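Local coordinates for protein L-lysine 6-monooxygenase involved in desferrioxamine biosynthesis (PDB 5O8P) that binds FAD and, as a cadaverine monooxygenase using NADPH, probably hydroxylates a terminal amine during biosynthesis of the siderophore desferrioxamine, at residues Tyr371-Gln382 against Tyr401-Ile410. Residues are numbered along the deposited sequence; the frame is centred on the assembly and turned at random.
Sequences YSIDRHNQVFVQ and YRNSVLLREI
Tyr-371 lays one face of its ring against the aliphatic part of Arg-402: Arg-402 CG stands 3.4 Å from the centroid of the Tyr-371 ring and 1° off its normal, a CH-pi contact over the ring centre. Around the edge of the same ring, in its plane, Val-405 CG2 comes to 3.5 Å from Tyr-371 CD2. The phenol oxygen of Tyr-371 reaches the edge of the Tyr-401 ring.

The side chain of Arg-402 sets out from the helix with CG anti to the backbone N (chi1 -167°) and bends at chi3, which brings NE to Gln-382; the guanidinium plane stands nearly perpendicular to the Tyr-371 ring. The bond from Arg-402 NE to Gln-382 OE1 measures 2.9 Å and lies in the carbonyl plane of the acceptor. At the other end of that amide, Gln-382 NE2 donates to Asn-403 OD1 over 2.8 Å, the two amide planes standing nearly at right angles. With both ends engaged, the buried Gln-382 amide has its rotation fixed; NE2 also bonds Asn-20.

Strand 379-381 pairs in parallel with strand 155-157, at the margin of the sheet that belongs to the FAD-binding Rossmann-type domain. Helix 401-410 runs antiparallel to strand 379-381, their axes 10.5 Å apart at 174°. Farther along the helix, Leu-406 CD2 lies 3.5 Å from Phe-380 CD1, while Leu-406 CD1 packs on the Gln-382 amide carbon and Glu-409 CB sits 3.7 Å from Phe-380 CZ. The guanidinium of Arg-402 is tied to Glu-385 by a salt bridge and makes a cation-pi contact with Phe-19, an FAD-binding residue, and the side chain of Gln-382 lies about 6 Å from the bound FAD.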
ATOM      1  N   TYR B 371      28.627  16.015 -21.373  1.00 34.89           N
ATOM      2  CA  TYR B 371      29.122  16.308 -20.020  1.00 34.59           C
ATOM      3  C   TYR B 371      30.549  16.898 -19.994  1.00 35.06           C
ATOM      4  O   TYR B 371      31.164  16.987 -18.923  1.00 36.15           O
ATOM      5  CB  TYR B 371      28.973  15.081 -19.087  1.00 33.82           C
ATOM      6  CG  TYR B 371      27.552  14.554 -19.069  1.00 35.36           C
ATOM      7  CD1 TYR B 371      26.613  15.096 -18.198  1.00 36.27           C
ATOM      8  CD2 TYR B 371      27.133  13.552 -19.947  1.00 33.44           C
ATOM      9  CE1 TYR B 371      25.298  14.658 -18.177  1.00 38.82           C
ATOM     10  CE2 TYR B 371      25.818  13.096 -19.949  1.00 36.02           C
ATOM     11  CZ  TYR B 371      24.887  13.654 -19.072  1.00 38.45           C
ATOM     12  OH  TYR B 371      23.572  13.201 -19.076  1.00 32.69           O
ATOM     13  N   SER B 372      31.034  17.356 -21.155  1.00 31.14           N
ATOM     14  CA  SER B 372      32.359  17.930 -21.279  1.00 31.30           C
ATOM     15  C   SER B 372      32.323  19.447 -21.053  1.00 32.45           C
ATOM     16  O   SER B 372      31.340  20.097 -21.405  1.00 32.15           O
ATOM     17  CB  SER B 372      32.958  17.593 -22.651  1.00 31.16           C
ATOM     18  OG  SER B 372      32.456  18.434 -23.675  1.00 29.06           O
ATOM     19  N   ILE B 373      33.399  19.991 -20.470  1.00 34.30           N
ATOM     20  CA  ILE B 373      33.498  21.443 -20.190  1.00 33.77           C
ATOM     21  C   ILE B 373      34.636  22.137 -20.948  1.00 32.68           C
ATOM     22  O   ILE B 373      34.782  23.360 -20.869  1.00 31.09           O
ATOM     23  CB  ILE B 373      33.520  21.776 -18.665  1.00 33.97           C
ATOM     24  CG1 ILE B 373      34.839  21.358 -18.007  1.00 36.32           C
ATOM     25  CG2 ILE B 373      32.317  21.143 -17.982  1.00 32.34           C
ATOM     26  CD1 ILE B 373      34.917  21.650 -16.516  1.00 38.93           C
ATOM     27  N   ASP B 374      35.412  21.376 -21.707  1.00 34.46           N
ATOM     28  CA  ASP B 374      36.481  21.935 -22.530  1.00 38.07           C
ATOM     29  C   ASP B 374      36.021  21.986 -23.982  1.00 39.98           C
ATOM     30  O   ASP B 374      34.870  21.641 -24.290  1.00 43.48           O
ATOM     31  CB  ASP B 374      37.757  21.098 -22.392  1.00 38.45           C
ATOM     32  CG  ASP B 374      37.606  19.706 -22.967  1.00 41.69           C
ATOM     33  OD1 ASP B 374      36.655  19.015 -22.540  1.00 46.52           O
ATOM     34  OD2 ASP B 374      38.415  19.286 -23.837  1.00 42.63           O
ATOM     35  N   ARG B 375      36.928  22.410 -24.858  1.00 38.83           N
ATOM     36  CA  ARG B 375      36.642  22.553 -26.278  1.00 38.06           C
ATOM     37  C   ARG B 375      37.059  21.338 -27.116  1.00 37.65           C
ATOM     38  O   ARG B 375      37.005  21.409 -28.346  1.00 38.37           O
ATOM     39  CB  ARG B 375      37.324  23.822 -26.801  1.00 40.06           C
ATOM     40  CG  ARG B 375      36.972  25.078 -26.021  1.00 41.13           C
ATOM     41  CD  ARG B 375      37.660  26.313 -26.573  1.00 43.42           C
ATOM     42  NE  ARG B 375      37.253  27.512 -25.834  1.00 45.89           N
ATOM     43  CZ  ARG B 375      37.732  27.901 -24.647  1.00 46.16           C
ATOM     44  NH1 ARG B 375      38.667  27.211 -23.998  1.00 48.27           N
ATOM     45  NH2 ARG B 375      37.259  29.011 -24.089  1.00 46.44           N
ATOM     46  N   HIS B 376      37.466  20.235 -26.472  1.00 37.61           N
ATOM     47  CA  HIS B 376      37.987  19.050 -27.182  1.00 39.22           C
ATOM     48  C   HIS B 376      37.557  17.678 -26.612  1.00 40.19           C
ATOM     49  O   HIS B 376      38.175  16.666 -26.935  1.00 41.19           O
ATOM     50  CB  HIS B 376      39.527  19.120 -27.252  1.00 39.90           C
ATOM     51  CG  HIS B 376      40.055  20.349 -27.929  1.00 41.64           C
ATOM     52  ND1 HIS B 376      40.485  21.461 -27.231  1.00 41.75           N
ATOM     53  CD2 HIS B 376      40.215  20.646 -29.240  1.00 43.66           C
ATOM     54  CE1 HIS B 376      40.891  22.388 -28.076  1.00 43.03           C
ATOM     55  NE2 HIS B 376      40.735  21.919 -29.303  1.00 49.69           N
ATOM     56  N   ASN B 377      36.492  17.629 -25.810  1.00 42.32           N
ATOM     57  CA  ASN B 377      35.984  16.368 -25.220  1.00 41.89           C
ATOM     58  C   ASN B 377      37.022  15.603 -24.401  1.00 38.69           C
ATOM     59  O   ASN B 377      37.230  14.402 -24.590  1.00 37.17           O
ATOM     60  CB  ASN B 377      35.377  15.465 -26.300  1.00 41.68           C
ATOM     61  CG  ASN B 377      34.338  16.185 -27.121  1.00 40.78           C
ATOM     62  OD1 ASN B 377      33.590  17.004 -26.601  1.00 40.78           O
ATOM     63  ND2 ASN B 377      34.293  15.895 -28.413  1.00 43.44           N
ATOM     64  N   GLN B 378      37.648  16.329 -23.482  1.00 40.20           N
ATOM     65  CA  GLN B 378      38.682  15.795 -22.594  1.00 45.01           C
ATOM     66  C   GLN B 378      38.452  16.015 -21.084  1.00 44.74           C
ATOM     67  O   GLN B 378      38.875  15.192 -20.281  1.00 45.98           O
ATOM     68  CB  GLN B 378      40.034  16.375 -22.989  1.00 47.50           C
ATOM     69  CG  GLN B 378      40.473  16.042 -24.401  1.00 47.44           C
ATOM     70  CD  GLN B 378      41.806  16.658 -24.739  1.00 47.52           C
ATOM     71  OE1 GLN B 378      42.065  17.828 -24.439  1.00 46.96           O
ATOM     72  NE2 GLN B 378      42.666  15.875 -25.362  1.00 47.06           N
ATOM     73  N   VAL B 379      37.808  17.111 -20.700  1.00 40.74           N
ATOM     74  CA  VAL B 379      37.526  17.401 -19.309  1.00 39.81           C
ATOM     75  C   VAL B 379      36.030  17.240 -19.133  1.00 37.62           C
ATOM     76  O   VAL B 379      35.267  18.024 -19.690  1.00 38.42           O
ATOM     77  CB  VAL B 379      37.937  18.837 -18.945  1.00 40.38           C
ATOM     78  CG1 VAL B 379      37.714  19.102 -17.460  1.00 40.87           C
ATOM     79  CG2 VAL B 379      39.378  19.063 -19.304  1.00 40.90           C
ATOM     80  N   PHE B 380      35.628  16.223 -18.372  1.00 36.96           N
ATOM     81  CA  PHE B 380      34.215  15.924 -18.123  1.00 40.76           C
ATOM     82  C   PHE B 380      33.828  16.203 -16.685  1.00 38.76           C
ATOM     83  O   PHE B 380      34.683  16.266 -15.814  1.00 47.84           O
ATOM     84  CB  PHE B 380      33.932  14.464 -18.450  1.00 41.14           C
ATOM     85  CG  PHE B 380      34.169  14.125 -19.882  1.00 41.67           C
ATOM     86  CD1 PHE B 380      33.192  14.367 -20.828  1.00 43.15           C
ATOM     87  CD2 PHE B 380      35.379  13.591 -20.290  1.00 43.80           C
ATOM     88  CE1 PHE B 380      33.402  14.060 -22.157  1.00 45.21           C
ATOM     89  CE2 PHE B 380      35.606  13.281 -21.611  1.00 44.17           C
ATOM     90  CZ  PHE B 380      34.617  13.523 -22.546  1.00 47.30           C
ATOM     91  N   VAL B 381      32.532  16.330 -16.431  1.00 34.63           N
ATOM     92  CA  VAL B 381      32.057  16.547 -15.066  1.00 35.34           C
ATOM     93  C   VAL B 381      30.916  15.588 -14.728  1.00 36.40           C
ATOM     94  O   VAL B 381      30.147  15.240 -15.601  1.00 36.45           O
ATOM     95  CB  VAL B 381      31.640  18.019 -14.824  1.00 35.02           C
ATOM     96  CG1 VAL B 381      32.827  18.978 -14.985  1.00 34.97           C
ATOM     97  CG2 VAL B 381      30.463  18.454 -15.707  1.00 35.98           C
ATOM     98  N   GLN B 382      30.853  15.162 -13.468  1.00 38.23           N
ATOM     99  CA  GLN B 382      29.770  14.345 -12.919  1.00 40.10           C
ATOM    100  C   GLN B 382      29.124  15.226 -11.862  1.00 42.13           C
ATOM    101  O   GLN B 382      29.797  15.620 -10.917  1.00 49.67           O
ATOM    102  CB  GLN B 382      30.322  13.105 -12.218  1.00 39.74           C
ATOM    103  CG  GLN B 382      31.183  12.212 -13.086  1.00 43.77           C
ATOM    104  CD  GLN B 382      30.570  10.861 -13.337  1.00 44.80           C
ATOM    105  OE1 GLN B 382      29.437  10.761 -13.785  1.00 53.00           O
ATOM    106  NE2 GLN B 382      31.323   9.797 -13.039  1.00 43.48           N
ATOM    107  N   TYR B 401      23.666   6.016 -16.809  1.00 37.63           N
ATOM    108  CA  TYR B 401      23.473   6.686 -18.096  1.00 34.76           C
ATOM    109  C   TYR B 401      24.683   7.586 -18.380  1.00 33.28           C
ATOM    110  O   TYR B 401      25.353   7.422 -19.409  1.00 30.58           O
ATOM    111  CB  TYR B 401      22.158   7.507 -18.179  1.00 34.38           C
ATOM    112  CG  TYR B 401      22.071   8.326 -19.459  1.00 31.90           C
ATOM    113  CD1 TYR B 401      21.814   7.710 -20.684  1.00 31.68           C
ATOM    114  CD2 TYR B 401      22.306   9.705 -19.460  1.00 32.12           C
ATOM    115  CE1 TYR B 401      21.805   8.437 -21.868  1.00 33.29           C
ATOM    116  CE2 TYR B 401      22.262  10.448 -20.636  1.00 33.62           C
ATOM    117  CZ  TYR B 401      22.009   9.798 -21.843  1.00 33.90           C
ATOM    118  OH  TYR B 401      21.969  10.469 -23.045  1.00 33.82           O
ATOM    119  N   ARG B 402      24.967   8.504 -17.457  1.00 31.30           N
ATOM    120  CA  ARG B 402      26.050   9.476 -17.654  1.00 34.82           C
ATOM    121  C   ARG B 402      27.415   8.770 -17.808  1.00 33.69           C
ATOM    122  O   ARG B 402      28.163   9.042 -18.755  1.00 31.06           O
ATOM    123  CB  ARG B 402      26.087  10.513 -16.516  1.00 36.14           C
ATOM    124  CG  ARG B 402      26.966  11.733 -16.793  1.00 36.85           C
ATOM    125  CD  ARG B 402      27.010  12.756 -15.671  1.00 38.29           C
ATOM    126  NE  ARG B 402      26.936  12.123 -14.352  1.00 42.92           N
ATOM    127  CZ  ARG B 402      26.062  12.405 -13.385  1.00 47.72           C
ATOM    128  NH1 ARG B 402      25.179  13.397 -13.495  1.00 49.86           N
ATOM    129  NH2 ARG B 402      26.111  11.711 -12.252  1.00 52.96           N
ATOM    130  N   ASN B 403      27.700   7.832 -16.910  1.00 32.52           N
ATOM    131  CA  ASN B 403      28.923   7.033 -16.997  1.00 33.78           C
ATOM    132  C   ASN B 403      29.060   6.301 -18.340  1.00 37.53           C
ATOM    133  O   ASN B 403      30.160   6.221 -18.903  1.00 38.77           O
ATOM    134  CB  ASN B 403      29.008   6.034 -15.825  1.00 32.22           C
ATOM    135  CG  ASN B 403      29.332   6.706 -14.498  1.00 31.03           C
ATOM    136  OD1 ASN B 403      30.089   7.670 -14.453  1.00 27.35           O
ATOM    137  ND2 ASN B 403      28.764   6.193 -13.414  1.00 32.83           N
ATOM    138  N   SER B 404      27.944   5.799 -18.863  1.00 41.26           N
ATOM    139  CA  SER B 404      27.949   5.128 -20.162  1.00 39.68           C
ATOM    140  C   SER B 404      28.284   6.038 -21.337  1.00 37.46           C
ATOM    141  O   SER B 404      28.892   5.552 -22.305  1.00 39.39           O
ATOM    142  CB  SER B 404      26.622   4.421 -20.419  1.00 39.95           C
ATOM    143  OG  SER B 404      26.489   3.323 -19.546  1.00 40.23           O
ATOM    144  N   VAL B 405      27.900   7.321 -21.268  1.00 35.27           N
ATOM    145  CA  VAL B 405      28.235   8.266 -22.364  1.00 38.42           C
ATOM    146  C   VAL B 405      29.657   8.799 -22.173  1.00 40.02           C
ATOM    147  O   VAL B 405      30.334   9.136 -23.146  1.00 42.06           O
ATOM    148  CB  VAL B 405      27.191   9.427 -22.613  1.00 37.28           C
ATOM    149  CG1 VAL B 405      25.785   9.076 -22.123  1.00 38.47           C
ATOM    150  CG2 VAL B 405      27.625  10.760 -22.031  1.00 36.12           C
ATOM    151  N   LEU B 406      30.099   8.893 -20.920  1.00 40.92           N
ATOM    152  CA  LEU B 406      31.478   9.234 -20.645  1.00 39.05           C
ATOM    153  C   LEU B 406      32.366   8.165 -21.226  1.00 37.71           C
ATOM    154  O   LEU B 406      33.317   8.485 -21.938  1.00 40.68           O
ATOM    155  CB  LEU B 406      31.737   9.365 -19.146  1.00 41.34           C
ATOM    156  CG  LEU B 406      31.121  10.555 -18.424  1.00 39.72           C
ATOM    157  CD1 LEU B 406      31.495  10.468 -16.952  1.00 40.90           C
ATOM    158  CD2 LEU B 406      31.557  11.865 -19.040  1.00 40.09           C
ATOM    159  N   LEU B 407      32.051   6.899 -20.953  1.00 35.60           N
ATOM    160  CA  LEU B 407      32.857   5.805 -21.503  1.00 36.21           C
ATOM    161  C   LEU B 407      32.846   5.785 -23.021  1.00 37.08           C
ATOM    162  O   LEU B 407      33.843   5.444 -23.630  1.00 49.79           O
ATOM    163  CB  LEU B 407      32.457   4.446 -20.911  1.00 34.23           C
ATOM    164  CG  LEU B 407      32.988   4.261 -19.484  1.00 34.72           C
ATOM    165  CD1 LEU B 407      32.445   3.010 -18.827  1.00 34.22           C
ATOM    166  CD2 LEU B 407      34.512   4.230 -19.466  1.00 36.00           C
ATOM    167  N   ARG B 408      31.740   6.181 -23.639  1.00 39.72           N
ATOM    168  CA  ARG B 408      31.665   6.272 -25.107  1.00 39.76           C
ATOM    169  C   ARG B 408      32.595   7.357 -25.669  1.00 36.42           C
ATOM    170  O   ARG B 408      33.211   7.174 -26.720  1.00 36.42           O
ATOM    171  CB  ARG B 408      30.220   6.511 -25.562  1.00 41.88           C
ATOM    172  CG  ARG B 408      29.985   6.315 -27.050  1.00 44.42           C
ATOM    173  CD  ARG B 408      28.494   6.388 -27.352  1.00 51.08           C
ATOM    174  NE  ARG B 408      27.989   7.750 -27.127  1.00 53.52           N
ATOM    175  CZ  ARG B 408      26.731   8.089 -26.821  1.00 49.85           C
ATOM    176  NH1 ARG B 408      25.785   7.164 -26.647  1.00 50.81           N
ATOM    177  NH2 ARG B 408      26.436   9.377 -26.646  1.00 46.69           N
ATOM    178  N   GLU B 409      32.702   8.479 -24.975  1.00 36.24           N
ATOM    179  CA  GLU B 409      33.602   9.546 -25.406  1.00 41.16           C
ATOM    180  C   GLU B 409      35.065   9.185 -25.160  1.00 42.75           C
ATOM    181  O   GLU B 409      35.908   9.335 -26.045  1.00 40.10           O
ATOM    182  CB  GLU B 409      33.265  10.845 -24.697  1.00 46.40           C
ATOM    183  CG  GLU B 409      31.991  11.518 -25.184  1.00 50.41           C
ATOM    184  CD  GLU B 409      32.072  12.042 -26.610  1.00 54.10           C
ATOM    185  OE1 GLU B 409      33.200  12.238 -27.139  1.00 60.32           O
ATOM    186  OE2 GLU B 409      30.992  12.247 -27.194  1.00 53.59           O
ATOM    187  N   ILE B 410      35.345   8.704 -23.950  1.00 45.08           N
ATOM    188  CA  ILE B 410      36.685   8.288 -23.552  1.00 41.99           C
ATOM    189  C   ILE B 410      37.231   7.227 -24.496  1.00 40.16           C
ATOM    190  O   ILE B 410      38.276   7.425 -25.098  1.00 48.35           O
ATOM    191  CB  ILE B 410      36.701   7.770 -22.101  1.00 41.91           C
ATOM    192  CG1 ILE B 410      36.508   8.934 -21.123  1.00 38.99           C
ATOM    193  CG2 ILE B 410      38.004   7.030 -21.798  1.00 47.00           C
ATOM    194  CD1 ILE B 410      36.055   8.497 -19.746  1.00 41.27           C
TER